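Local structure of endoglucanase (Clostridium thermocellum, 2E4T) at residues A[66-71]-A[121-126]; A[260-265]-A[275-280]; A[473-478]-A[489-494]. The protein hydrolyses internal beta-1,4-glucan linkages in cellulose and xyloglucan, this chain being the glycoside hydrolase family 44 catalytic module of a larger multidomain enzyme. One frame throughout, in Å; residues are numbered along the deposited sequence. Where two conformers were deposited one is given.

Contact 1 (A[66-71]-A[121-126])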
ATOM      1  N   HIS A  66       9.100 -15.121 -19.697  1.00  6.07           N
ATOM      2  CA  HIS A  66       9.028 -13.937 -20.547  1.00  5.68           C
ATOM      3  C   HIS A  66       7.898 -14.062 -21.566  1.00  5.43           C
ATOM      4  O   HIS A  66       7.980 -13.537 -22.696  1.00  5.73           O
ATOM      5  CB  HIS A  66      10.357 -13.579 -21.208  1.00  6.32           C
ATOM      6  CG  HIS A  66      11.462 -13.660 -20.231  1.00  6.52           C
ATOM      7  ND1 HIS A  66      11.699 -12.657 -19.300  1.00  7.95           N
ATOM      8  CD2 HIS A  66      12.367 -14.660 -20.014  1.00  8.29           C
ATOM      9  CE1 HIS A  66      12.690 -13.089 -18.528  1.00  9.04           C
ATOM     10  NE2 HIS A  66      13.118 -14.279 -18.945  1.00  9.49           N
ATOM     11  N   TYR A  67       6.772 -14.659 -21.167  1.00  5.93           N
ATOM     12  CA  TYR A  67       5.623 -14.808 -22.061  1.00  5.99           C
ATOM     13  C   TYR A  67       4.861 -13.496 -22.232  1.00  5.72           C
ATOM     14  O   TYR A  67       4.470 -12.878 -21.219  1.00  6.51           O
ATOM     15  CB  TYR A  67       4.589 -15.818 -21.530  1.00  7.47           C
ATOM     16  CG  TYR A  67       4.787 -17.234 -22.004  1.00  7.89           C
ATOM     17  CD1 TYR A  67       6.053 -17.857 -22.045  1.00  8.35           C
ATOM     18  CD2 TYR A  67       3.724 -17.983 -22.418  1.00 11.17           C
ATOM     19  CE1 TYR A  67       6.180 -19.196 -22.423  1.00  8.94           C
ATOM     20  CE2 TYR A  67       3.854 -19.321 -22.837  1.00 11.95           C
ATOM     21  CZ  TYR A  67       5.100 -19.910 -22.862  1.00 10.44           C
ATOM     22  OH  TYR A  67       5.271 -21.226 -23.225  1.00 13.01           O
ATOM     23  N   SER A  68       4.569 -13.142 -23.481  1.00  5.92           N
ATOM     24  CA  SER A  68       3.562 -12.129 -23.784  1.00  5.84           C
ATOM     25  C   SER A  68       2.255 -12.842 -24.092  1.00  5.97           C
ATOM     26  O   SER A  68       2.224 -13.761 -24.931  1.00  7.14           O
ATOM     27  CB  SER A  68       3.941 -11.319 -25.010  1.00  6.50           C
ATOM     28  OG  SER A  68       4.900 -10.301 -24.641  1.00  6.19           O
ATOM     29  N   ASP A  69       1.163 -12.440 -23.412  1.00  6.55           N
ATOM     30  CA  ASP A  69      -0.076 -13.188 -23.530  1.00  6.66           C
ATOM     31  C   ASP A  69      -1.243 -12.340 -22.993  1.00  6.73           C
ATOM     32  O   ASP A  69      -1.112 -11.121 -22.757  1.00  6.96           O
ATOM     33  CB  ASP A  69       0.078 -14.492 -22.735  1.00  8.61           C
ATOM     34  CG  ASP A  69       0.338 -14.202 -21.236  1.00  8.96           C
ATOM     35  OD1 ASP A  69      -0.095 -13.173 -20.759  1.00  9.39           O
ATOM     36  OD2 ASP A  69       1.053 -14.979 -20.545  1.00 12.97           O
ATOM     37  N   THR A  70      -2.409 -12.982 -22.913  1.00  6.90           N
ATOM     38  CA  THR A  70      -3.652 -12.355 -22.475  1.00  7.15           C
ATOM     39  C   THR A  70      -3.901 -12.528 -20.954  1.00  7.05           C
ATOM     40  O   THR A  70      -5.038 -12.321 -20.502  1.00  7.64           O
ATOM     41  CB  THR A  70      -4.847 -12.953 -23.233  1.00  8.11           C
ATOM     42  OG1 THR A  70      -4.792 -14.398 -23.122  1.00  9.29           O
ATOM     43  CG2 THR A  70      -4.789 -12.602 -24.709  1.00  9.65           C
ATOM     44  N   TYR A  71      -2.855 -12.797 -20.170  1.00  7.11           N
ATOM     45  CA  TYR A  71      -3.060 -13.058 -18.742  1.00  7.11           C
ATOM     46  C   TYR A  71      -3.876 -11.993 -18.046  1.00  6.76           C
ATOM     47  O   TYR A  71      -4.745 -12.316 -17.212  1.00  7.60           O
ATOM     48  CB  TYR A  71      -1.695 -13.201 -18.039  1.00  8.59           C
ATOM     49  CG  TYR A  71      -1.824 -13.311 -16.521  1.00  9.28           C
ATOM     50  CD1 TYR A  71      -2.148 -14.525 -15.928  1.00 13.18           C
ATOM     51  CD2 TYR A  71      -1.688 -12.209 -15.690  1.00  9.34           C
ATOM     52  CE1 TYR A  71      -2.317 -14.614 -14.532  1.00 14.17           C
ATOM     53  CE2 TYR A  71      -1.813 -12.287 -14.297  1.00 10.59           C
ATOM     54  CZ  TYR A  71      -2.091 -13.487 -13.730  1.00 12.42           C
ATOM     55  OH  TYR A  71      -2.228 -13.602 -12.360  1.00 15.27           O
ATOM     56  N   GLY A 121       3.364 -15.484 -26.916  1.00  7.16           N
ATOM     57  CA  GLY A 121       4.120 -16.444 -26.131  1.00  7.63           C
ATOM     58  C   GLY A 121       5.499 -15.878 -25.788  1.00  6.75           C
ATOM     59  O   GLY A 121       5.720 -14.643 -25.704  1.00  6.52           O
ATOM     60  N   PRO A 122       6.456 -16.760 -25.548  1.00  7.35           N
ATOM     61  CA  PRO A 122       7.745 -16.330 -24.992  1.00  7.25           C
ATOM     62  C   PRO A 122       8.483 -15.354 -25.910  1.00  6.99           C
ATOM     63  O   PRO A 122       8.575 -15.569 -27.133  1.00  8.26           O
ATOM     64  CB  PRO A 122       8.547 -17.643 -24.835  1.00  7.98           C
ATOM     65  CG  PRO A 122       7.942 -18.542 -25.914  1.00 10.24           C
ATOM     66  CD  PRO A 122       6.443 -18.228 -25.819  1.00  8.88           C
ATOM     67  N   VAL A 123       9.079 -14.349 -25.279  1.00  6.66           N
ATOM     68  CA  VAL A 123       9.971 -13.403 -25.952  1.00  5.92           C
ATOM     69  C   VAL A 123      11.399 -13.865 -25.708  1.00  6.20           C
ATOM     70  O   VAL A 123      11.835 -13.984 -24.556  1.00  7.06           O
ATOM     71  CB  VAL A 123       9.749 -11.971 -25.419  1.00  6.35           C
ATOM     72  CG1 VAL A 123      10.719 -11.038 -26.073  1.00  7.21           C
ATOM     73  CG2 VAL A 123       8.294 -11.524 -25.672  1.00  7.02           C
ATOM     74  N   SER A 124      12.122 -14.162 -26.800  1.00  5.96           N
ATOM     75  CA  SER A 124      13.471 -14.668 -26.645  1.00  6.08           C
ATOM     76  C   SER A 124      14.433 -13.565 -26.199  1.00  5.73           C
ATOM     77  O   SER A 124      14.147 -12.350 -26.377  1.00  6.10           O
ATOM     78  CB  SER A 124      13.961 -15.235 -27.973  1.00  6.98           C
ATOM     79  OG  SER A 124      14.238 -14.153 -28.836  0.50  3.47           O
ATOM     80  N   GLN A 125      15.613 -13.929 -25.707  1.00  5.94           N
ATOM     81  CA  GLN A 125      16.610 -12.924 -25.425  1.00  5.45           C
ATOM     82  C   GLN A 125      17.031 -12.198 -26.693  1.00  6.13           C
ATOM     83  O   GLN A 125      17.397 -11.006 -26.670  1.00  6.72           O
ATOM     84  CB  GLN A 125      17.819 -13.517 -24.684  1.00  6.38           C
ATOM     85  CG  GLN A 125      18.719 -12.427 -24.152  1.00  7.50           C
ATOM     86  CD  GLN A 125      19.771 -12.924 -23.206  1.00  8.31           C
ATOM     87  OE1 GLN A 125      19.804 -14.053 -22.793  1.00 10.98           O
ATOM     88  NE2 GLN A 125      20.682 -12.036 -22.827  1.00 13.82           N
ATOM     89  N   GLU A 126      16.958 -12.870 -27.859  1.00  5.95           N
ATOM     90  CA  GLU A 126      17.321 -12.216 -29.116  1.00  6.33           C
ATOM     91  C   GLU A 126      16.253 -11.217 -29.545  1.00  6.63           C
ATOM     92  O   GLU A 126      16.552 -10.352 -30.375  1.00  9.57           O
ATOM     93  CB  GLU A 126      17.566 -13.297 -30.187  1.00  6.46           C
ATOM     94  CG  GLU A 126      18.761 -14.169 -29.797  1.00  6.14           C
ATOM     95  CD  GLU A 126      18.457 -15.201 -28.774  1.00  5.56           C
ATOM     96  OE1 GLU A 126      17.416 -15.893 -28.845  1.00  6.92           O
ATOM     97  OE2 GLU A 126      19.267 -15.347 -27.792  1.00  6.32           O
TER

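Contact 2 (A[260-265]-A[275-280])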
ATOM      1  N   TYR A 260      17.681  11.454  -2.437  1.00  6.27           N
ATOM      2  CA  TYR A 260      17.989  11.881  -3.807  1.00  6.41           C
ATOM      3  C   TYR A 260      16.694  11.990  -4.628  1.00  6.10           C
ATOM      4  O   TYR A 260      16.463  12.977  -5.352  1.00  6.44           O
ATOM      5  CB  TYR A 260      18.952  10.895  -4.436  1.00  6.84           C
ATOM      6  CG  TYR A 260      19.223  11.123  -5.912  1.00  6.86           C
ATOM      7  CD1 TYR A 260      20.337  11.856  -6.330  1.00  7.54           C
ATOM      8  CD2 TYR A 260      18.418  10.547  -6.875  1.00  6.94           C
ATOM      9  CE1 TYR A 260      20.635  12.010  -7.672  1.00  8.04           C
ATOM     10  CE2 TYR A 260      18.702  10.701  -8.237  1.00  8.09           C
ATOM     11  CZ  TYR A 260      19.821  11.421  -8.621  1.00  7.92           C
ATOM     12  OH  TYR A 260      20.102  11.500  -9.978  1.00  9.42           O
ATOM     13  N   TYR A 261      15.847  10.949  -4.533  1.00  6.09           N
ATOM     14  CA  TYR A 261      14.614  10.963  -5.338  1.00  5.70           C
ATOM     15  C   TYR A 261      13.744  12.137  -4.965  1.00  5.58           C
ATOM     16  O   TYR A 261      13.253  12.883  -5.829  1.00  6.07           O
ATOM     17  CB  TYR A 261      13.871   9.619  -5.105  1.00  5.93           C
ATOM     18  CG  TYR A 261      12.650   9.459  -5.920  1.00  5.71           C
ATOM     19  CD1 TYR A 261      12.723   9.112  -7.266  1.00  6.32           C
ATOM     20  CD2 TYR A 261      11.368   9.632  -5.361  1.00  5.97           C
ATOM     21  CE1 TYR A 261      11.597   8.924  -8.047  1.00  6.21           C
ATOM     22  CE2 TYR A 261      10.230   9.431  -6.148  1.00  6.26           C
ATOM     23  CZ  TYR A 261      10.330   9.047  -7.445  1.00  6.19           C
ATOM     24  OH  TYR A 261       9.164   8.800  -8.148  1.00  6.86           O
ATOM     25  N   LEU A 262      13.537  12.344  -3.659  1.00  5.75           N
ATOM     26  CA  LEU A 262      12.706  13.475  -3.226  1.00  5.87           C
ATOM     27  C   LEU A 262      13.320  14.802  -3.681  1.00  6.25           C
ATOM     28  O   LEU A 262      12.603  15.686  -4.172  1.00  6.63           O
ATOM     29  CB  LEU A 262      12.565  13.435  -1.692  1.00  5.87           C
ATOM     30  CG  LEU A 262      11.693  12.296  -1.174  1.00  6.12           C
ATOM     31  CD1 LEU A 262      11.964  12.116   0.313  1.00  6.69           C
ATOM     32  CD2 LEU A 262      10.215  12.561  -1.442  1.00  6.80           C
ATOM     33  N   ASP A 263      14.637  14.962  -3.483  1.00  6.30           N
ATOM     34  CA  ASP A 263      15.287  16.220  -3.781  1.00  6.60           C
ATOM     35  C   ASP A 263      15.209  16.507  -5.298  1.00  6.80           C
ATOM     36  O   ASP A 263      14.942  17.670  -5.701  1.00  7.35           O
ATOM     37  CB  ASP A 263      16.748  16.160  -3.332  1.00  7.64           C
ATOM     38  CG  ASP A 263      17.446  17.505  -3.359  1.00  8.19           C
ATOM     39  OD1 ASP A 263      16.868  18.506  -2.924  1.00 10.29           O
ATOM     40  OD2 ASP A 263      18.638  17.549  -3.712  1.00 10.88           O
ATOM     41  N   LYS A 264      15.497  15.513  -6.108  1.00  6.72           N
ATOM     42  CA  LYS A 264      15.470  15.715  -7.556  1.00  7.33           C
ATOM     43  C   LYS A 264      14.046  15.940  -8.076  1.00  6.84           C
ATOM     44  O   LYS A 264      13.830  16.742  -9.027  1.00  7.30           O
ATOM     45  CB  LYS A 264      16.182  14.588  -8.293  1.00  7.85           C
ATOM     46  CG  LYS A 264      17.661  14.456  -7.977  1.00  8.84           C
ATOM     47  CD  LYS A 264      18.478  15.747  -8.140  1.00 11.40           C
ATOM     48  CE  LYS A 264      19.956  15.505  -7.833  1.00 13.00           C
ATOM     49  NZ  LYS A 264      20.724  16.811  -7.814  1.00 17.04           N
ATOM     50  N   MET A 265      13.060  15.236  -7.499  1.00  6.61           N
ATOM     51  CA  MET A 265      11.675  15.512  -7.937  1.00  6.73           C
ATOM     52  C   MET A 265      11.234  16.921  -7.481  1.00  6.55           C
ATOM     53  O   MET A 265      10.511  17.582  -8.215  1.00  7.29           O
ATOM     54  CB  MET A 265      10.717  14.439  -7.403  1.00  6.58           C
ATOM     55  CG  MET A 265      10.977  13.047  -8.040  1.00  6.60           C
ATOM     56  SD  MET A 265      10.913  12.988  -9.834  1.00  7.72           S
ATOM     57  CE  MET A 265       9.151  13.274 -10.116  1.00 10.20           C
ATOM     58  N   ARG A 275       3.825  20.748  -8.716  1.00  7.86           N
ATOM     59  CA  ARG A 275       4.241  19.528  -8.081  1.00  6.93           C
ATOM     60  C   ARG A 275       4.201  18.364  -9.067  1.00  6.56           C
ATOM     61  O   ARG A 275       3.149  18.079  -9.671  1.00  7.60           O
ATOM     62  CB  ARG A 275       3.314  19.251  -6.897  1.00  7.49           C
ATOM     63  CG  ARG A 275       3.551  17.887  -6.249  1.00  6.90           C
ATOM     64  CD  ARG A 275       2.719  17.748  -4.933  1.00  7.05           C
ATOM     65  NE  ARG A 275       3.260  18.555  -3.841  1.00  7.45           N
ATOM     66  CZ  ARG A 275       4.218  18.131  -3.008  1.00  7.37           C
ATOM     67  NH1 ARG A 275       4.830  16.937  -3.199  1.00  6.95           N
ATOM     68  NH2 ARG A 275       4.552  18.907  -1.970  1.00  8.49           N
ATOM     69  N   LEU A 276       5.314  17.625  -9.175  1.00  6.47           N
ATOM     70  CA  LEU A 276       5.386  16.499 -10.098  1.00  6.24           C
ATOM     71  C   LEU A 276       5.421  15.157  -9.369  1.00  6.31           C
ATOM     72  O   LEU A 276       5.254  14.102 -10.015  1.00  7.54           O
ATOM     73  CB  LEU A 276       6.626  16.600 -11.020  1.00  6.80           C
ATOM     74  CG  LEU A 276       6.573  17.823 -11.932  1.00  6.96           C
ATOM     75  CD1 LEU A 276       7.865  17.876 -12.746  1.00  8.47           C
ATOM     76  CD2 LEU A 276       5.384  17.805 -12.879  1.00  8.35           C
ATOM     77  N   LEU A 277       5.679  15.140  -8.059  1.00  5.95           N
ATOM     78  CA  LEU A 277       5.595  13.917  -7.260  1.00  5.69           C
ATOM     79  C   LEU A 277       4.574  14.205  -6.159  1.00  5.46           C
ATOM     80  O   LEU A 277       4.812  15.098  -5.339  1.00  6.42           O
ATOM     81  CB  LEU A 277       6.921  13.578  -6.606  1.00  6.01           C
ATOM     82  CG  LEU A 277       6.920  12.345  -5.701  1.00  6.09           C
ATOM     83  CD1 LEU A 277       6.657  11.052  -6.491  1.00  6.67           C
ATOM     84  CD2 LEU A 277       8.147  12.271  -4.865  1.00  6.66           C
ATOM     85  N   ASP A 278       3.474  13.446  -6.146  1.00  5.45           N
ATOM     86  CA  ASP A 278       2.484  13.626  -5.091  1.00  5.57           C
ATOM     87  C   ASP A 278       2.698  12.673  -3.923  1.00  5.16           C
ATOM     88  O   ASP A 278       2.434  13.052  -2.760  1.00  5.70           O
ATOM     89  CB  ASP A 278       1.079  13.467  -5.648  1.00  6.11           C
ATOM     90  CG  ASP A 278       0.787  14.554  -6.651  1.00  6.25           C
ATOM     91  OD1 ASP A 278       0.447  15.683  -6.199  1.00  9.12           O
ATOM     92  OD2 ASP A 278       0.929  14.291  -7.870  1.00  6.45           O
ATOM     93  N   VAL A 279       3.132  11.449  -4.218  1.00  5.35           N
ATOM     94  CA  VAL A 279       3.166  10.398  -3.224  1.00  5.14           C
ATOM     95  C   VAL A 279       4.451   9.579  -3.395  1.00  5.04           C
ATOM     96  O   VAL A 279       4.686   9.005  -4.455  1.00  5.97           O
ATOM     97  CB  VAL A 279       1.949   9.457  -3.326  1.00  5.24           C
ATOM     98  CG1 VAL A 279       1.915   8.543  -2.124  1.00  5.86           C
ATOM     99  CG2 VAL A 279       0.641  10.233  -3.459  1.00  5.58           C
ATOM    100  N   LEU A 280       5.276   9.566  -2.344  1.00  4.81           N
ATOM    101  CA  LEU A 280       6.423   8.659  -2.255  1.00  5.03           C
ATOM    102  C   LEU A 280       5.865   7.261  -1.985  1.00  5.05           C
ATOM    103  O   LEU A 280       5.141   7.069  -1.018  1.00  5.98           O
ATOM    104  CB  LEU A 280       7.342   9.116  -1.121  1.00  4.88           C
ATOM    105  CG  LEU A 280       8.581   8.252  -0.931  1.00  5.77           C
ATOM    106  CD1 LEU A 280       9.555   8.436  -2.098  1.00  7.67           C
ATOM    107  CD2 LEU A 280       9.284   8.608   0.382  1.00  6.47           C
TER

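Contact 3 (A[473-478]-A[489-494])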
ATOM      1  N   ILE A 473     -21.814   3.133  27.224  1.00 10.87           N
ATOM      2  CA  ILE A 473     -21.810   1.764  26.715  1.00 10.13           C
ATOM      3  C   ILE A 473     -20.665   1.703  25.700  1.00  8.24           C
ATOM      4  O   ILE A 473     -20.383   2.672  24.966  1.00  8.45           O
ATOM      5  CB  ILE A 473     -23.157   1.359  26.022  1.00 12.58           C
ATOM      6  CG1 ILE A 473     -23.162  -0.124  25.655  1.00 13.42           C
ATOM      7  CG2 ILE A 473     -23.472   2.295  24.832  1.00 14.66           C
ATOM      8  CD1 ILE A 473     -24.556  -0.684  25.279  1.00 15.10           C
ATOM      9  N   GLY A 474     -19.991   0.540  25.674  1.00  7.72           N
ATOM     10  CA  GLY A 474     -19.018   0.240  24.631  1.00  7.68           C
ATOM     11  C   GLY A 474     -19.449  -1.058  23.933  1.00  7.52           C
ATOM     12  O   GLY A 474     -19.295  -2.162  24.492  1.00  8.71           O
ATOM     13  N   ASN A 475     -19.978  -0.943  22.722  1.00  7.37           N
ATOM     14  CA  ASN A 475     -20.255  -2.144  21.940  1.00  7.56           C
ATOM     15  C   ASN A 475     -18.940  -2.684  21.400  1.00  7.04           C
ATOM     16  O   ASN A 475     -17.987  -1.929  21.204  1.00  7.49           O
ATOM     17  CB  ASN A 475     -21.291  -1.846  20.894  1.00  9.21           C
ATOM     18  CG  ASN A 475     -22.681  -1.727  21.496  1.00 10.04           C
ATOM     19  OD1 ASN A 475     -23.235  -0.600  21.552  1.00 13.96           O
ATOM     20  ND2 ASN A 475     -23.209  -2.801  22.025  1.00 10.59           N
ATOM     21  N   VAL A 476     -18.882  -4.010  21.200  1.00  6.77           N
ATOM     22  CA  VAL A 476     -17.633  -4.658  20.878  1.00  6.72           C
ATOM     23  C   VAL A 476     -17.819  -5.639  19.755  1.00  6.26           C
ATOM     24  O   VAL A 476     -18.762  -6.448  19.766  1.00  7.13           O
ATOM     25  CB  VAL A 476     -17.076  -5.438  22.108  1.00  7.48           C
ATOM     26  CG1 VAL A 476     -15.722  -6.090  21.747  1.00  8.89           C
ATOM     27  CG2 VAL A 476     -16.895  -4.506  23.325  1.00  8.12           C
ATOM     28  N   TRP A 477     -16.887  -5.609  18.776  1.00  5.99           N
ATOM     29  CA  TRP A 477     -16.789  -6.600  17.719  1.00  6.24           C
ATOM     30  C   TRP A 477     -15.375  -7.174  17.729  1.00  6.07           C
ATOM     31  O   TRP A 477     -14.420  -6.437  17.999  1.00  7.24           O
ATOM     32  CB  TRP A 477     -17.100  -5.957  16.345  1.00  6.78           C
ATOM     33  CG  TRP A 477     -18.536  -5.586  16.187  1.00  6.97           C
ATOM     34  CD1 TRP A 477     -19.464  -6.322  15.458  1.00  8.77           C
ATOM     35  CD2 TRP A 477     -19.236  -4.459  16.681  1.00  7.98           C
ATOM     36  NE1 TRP A 477     -20.661  -5.708  15.472  1.00 10.32           N
ATOM     37  CE2 TRP A 477     -20.570  -4.576  16.227  1.00  9.39           C
ATOM     38  CE3 TRP A 477     -18.878  -3.352  17.446  1.00  9.31           C
ATOM     39  CZ2 TRP A 477     -21.559  -3.622  16.520  1.00 11.02           C
ATOM     40  CZ3 TRP A 477     -19.832  -2.389  17.737  1.00 10.20           C
ATOM     41  CH2 TRP A 477     -21.148  -2.554  17.287  1.00 11.41           C
ATOM     42  N   ALA A 478     -15.228  -8.480  17.485  1.00  5.46           N
ATOM     43  CA  ALA A 478     -13.886  -9.059  17.626  1.00  5.88           C
ATOM     44  C   ALA A 478     -13.729 -10.277  16.732  1.00  5.53           C
ATOM     45  O   ALA A 478     -14.696 -10.925  16.331  1.00  5.95           O
ATOM     46  CB  ALA A 478     -13.606  -9.456  19.083  1.00  7.16           C
ATOM     47  N   ARG A 489     -19.768  -8.929  20.410  1.00  6.95           N
ATOM     48  CA  ARG A 489     -19.571  -9.497  21.738  1.00  7.52           C
ATOM     49  C   ARG A 489     -20.412  -8.729  22.759  1.00  7.40           C
ATOM     50  O   ARG A 489     -21.029  -7.711  22.453  1.00  9.12           O
ATOM     51  CB  ARG A 489     -18.081  -9.412  22.116  1.00  8.41           C
ATOM     52  CG  ARG A 489     -17.129  -9.953  21.043  1.00  8.17           C
ATOM     53  CD  ARG A 489     -17.403 -11.390  20.644  1.00  8.47           C
ATOM     54  NE  ARG A 489     -16.561 -11.887  19.535  1.00  8.09           N
ATOM     55  CZ  ARG A 489     -15.492 -12.658  19.695  1.00  8.35           C
ATOM     56  NH1 ARG A 489     -15.013 -12.954  20.932  1.00 12.06           N
ATOM     57  NH2 ARG A 489     -14.851 -13.091  18.627  1.00  9.03           N
ATOM     58  N   THR A 490     -20.424  -9.211  24.003  1.00  8.36           N
ATOM     59  CA  THR A 490     -21.234  -8.553  25.027  1.00  8.33           C
ATOM     60  C   THR A 490     -20.748  -7.111  25.216  1.00  7.99           C
ATOM     61  O   THR A 490     -19.539  -6.883  25.360  1.00  9.11           O
ATOM     62  CB  THR A 490     -21.082  -9.317  26.350  1.00  9.14           C
ATOM     63  OG1 THR A 490     -21.474 -10.665  26.079  1.00 10.94           O
ATOM     64  CG2 THR A 490     -21.941  -8.709  27.435  1.00 10.84           C
ATOM     65  N   PRO A 491     -21.656  -6.128  25.276  1.00  8.85           N
ATOM     66  CA  PRO A 491     -21.184  -4.746  25.428  1.00  8.56           C
ATOM     67  C   PRO A 491     -20.620  -4.507  26.828  1.00  8.71           C
ATOM     68  O   PRO A 491     -21.072  -5.094  27.821  1.00  9.25           O
ATOM     69  CB  PRO A 491     -22.444  -3.930  25.283  1.00 10.87           C
ATOM     70  CG  PRO A 491     -23.542  -4.849  25.737  1.00 13.46           C
ATOM     71  CD  PRO A 491     -23.104  -6.209  25.089  1.00 11.61           C
ATOM     72  N   ILE A 492     -19.677  -3.558  26.881  1.00  8.34           N
ATOM     73  CA  ILE A 492     -19.095  -3.021  28.124  1.00  8.01           C
ATOM     74  C   ILE A 492     -20.096  -2.005  28.676  1.00  7.57           C
ATOM     75  O   ILE A 492     -20.525  -1.087  27.948  1.00  8.37           O
ATOM     76  CB  ILE A 492     -17.777  -2.328  27.783  1.00  7.86           C
ATOM     77  CG1 ILE A 492     -16.743  -3.350  27.301  1.00  8.89           C
ATOM     78  CG2 ILE A 492     -17.257  -1.456  28.939  1.00  8.89           C
ATOM     79  CD1 ILE A 492     -15.607  -2.741  26.488  1.00  9.29           C
ATOM     80  N   VAL A 493     -20.511  -2.163  29.949  1.00  7.89           N
ATOM     81  CA  VAL A 493     -21.511  -1.304  30.519  1.00  8.14           C
ATOM     82  C   VAL A 493     -21.136  -0.634  31.821  1.00  7.83           C
ATOM     83  O   VAL A 493     -21.869   0.284  32.230  1.00 10.11           O
ATOM     84  CB  VAL A 493     -22.856  -2.057  30.748  1.00  9.79           C
ATOM     85  CG1 VAL A 493     -23.353  -2.720  29.464  1.00 11.64           C
ATOM     86  CG2 VAL A 493     -22.716  -3.055  31.875  1.00  9.67           C
ATOM     87  N   ASN A 494     -20.084  -1.046  32.506  1.00  7.39           N
ATOM     88  CA  ASN A 494     -19.814  -0.450  33.806  1.00  8.07           C
ATOM     89  C   ASN A 494     -18.697   0.560  33.677  1.00  7.46           C
ATOM     90  O   ASN A 494     -17.527   0.309  33.982  1.00  8.97           O
ATOM     91  CB  ASN A 494     -19.534  -1.515  34.888  1.00  8.10           C
ATOM     92  CG  ASN A 494     -19.882  -0.918  36.227  1.00  7.92           C
ATOM     93  OD1 ASN A 494     -19.474   0.242  36.493  1.00  9.49           O
ATOM     94  ND2 ASN A 494     -20.670  -1.615  37.044  1.00  7.36           N
TER
HETATM   95  O   HOH W   1     -21.529  -5.132  21.626  1.00 10.14           O

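Contact 1 (A[66-71]-A[121-126])
Tyr-67 and Ser-68 pair with Pro-122 and Gly-121 in a short antiparallel sheet, a three-stranded patch in the family 44 catalytic domain apart from the parallel barrel strands. Strand 67-69 is the middle one, with 58-59 on its other flank. Ser-68 and Gly-121 form the hydrogen-bonded pair: Ser-68 N reaches Gly-121 O at 2.9 Å, and the return bond from Gly-121 N ends on Ser-68 O. Gly-121 has a phi of 112°, in a backbone conformation that calls for glycine. Its carbonyl oxygen also receives Arg-133, so two donors hold it. Beyond the strand, Val-123 N donates to His-66 O at 2.9 Å, with the donor above the carbonyl plane; Asn-59 donates to the same oxygen. On the sheet face of Ser-68, the hydroxyl is bonded to Asn-59 and Ser-116, while its OG also touches Val-123 CG2 at 3.8 Å. The other face carries the non-hydrogen-bonded pair of Tyr-67 and Pro-122, whose side chains lie side by side and point the same way. Here a CH-pi contact forms: Pro-122 CD sits over the Tyr-67 ring, 3.7 Å from its centroid, displaced toward the rim and nearest CE1 at 3.5 Å.

Contact 2 (A[260-265]-A[275-280])
Leu-277 is the bump of this contact: its isobutyl group pushes against the helix, where Tyr-261, Leu-262 and Met-265 form a hollow about one turn long. Its CB already points toward the helix, and chi1 (178°) sets CG anti to the backbone N; the two methyls divide the work. CD2 settles between the Tyr-261 ring, 3.7 Å from CE2, and the Leu-262 CD2 methyl at 4.0 Å. CD1 touches the far end of the tyrosine, with Tyr-261 OH at 3.8 Å. Nearer the backbone, Leu-277 CB meets Met-265 CB at 4.0 Å, the two side chains crossing at about a right angle. Helix 257-272 and strand 279-284 are consecutive elements of the TIM barrel, so this apolar patch packs a helix onto the segment that leads into the next barrel strand. Leu-280, already on that strand, adds a second bump: its CD1 reaches Tyr-261 CD2 at 3.9 Å, the side chains sliding past each other in opposite directions. Met-265 CG lies over the centre of the Tyr-261 ring, 4.0 Å above the plane; bends at chi2 and chi3 then put SD and CE in place, the CE methyl 4.3 Å from Leu-276 CB. Ile-208 and Val-212 of helix 204-221 flank Tyr-261 and Met-265 respectively, while Leu-262 also packs on Ile-346 and Tyr-349 of helix 338-349.

Contact 3 (A[473-478]-A[489-494])
A water held between Asn-475, Val-476 and Arg-489 has three protein partners: it accepts from Asn-475 ND2 and from Val-476 N, each at 2.9 Å, and donates to Arg-489 O. It thus links the two backbones where no direct bond joins that amide and carbonyl, in a part of the second strand that is only weakly bonded. To one side of it, Gly-474 and Ile-492 form a regular antiparallel hydrogen-bonded pair, with N-to-O bonds of 2.8 Å both ways. To the other, Arg-489 N donates nearly straight to Val-476 O (171°). The two strands form the hairpin 474-480/486-492, whose second strand is an outermost one of the large mixed sheet in the beta-rich domain beside the barrel. On one face, Val-476 CG2 touches Ile-492 CD1 at 3.8 Å, and both side chains also touch Tyr-502 of strand 499-504. Elsewhere Pro-491 CB touches both Ile-473 CD1, at 3.9 Å, and Asn-475 ND2, at 3.5 Å, the asparagine lying alongside the ring and pointing the same way. The Arg-489 guanidinium lies with one face over the Ala-478 methyl, CB being 3.7 Å from the plane and over its centre. NH2 makes a weak bond to Ala-478 O, while its salt bridge goes to Asp-480; NE donates to Thr-487 O.

How the contacts relate
The three contacts share no element. Contact 2 is the core one: every touching residue is buried, no hydrogen bond crosses it, and a helix meets the loop and start of a barrel strand chiefly through apolar side chains. Contacts 1 and 3 are partly buried antiparallel strand pairings held mainly by backbone bonds, each with a proline packed across the pair: on a tyrosine ring in contact 1, a CH-pi contact, and on an isoleucine and an asparagine in contact 3, which adds a bridging water and an arginine. Contacts 1 and 2 belong to the TIM-barrel domain, contact 3 to the beta-rich one, about 45 Å from contact 2 between centres.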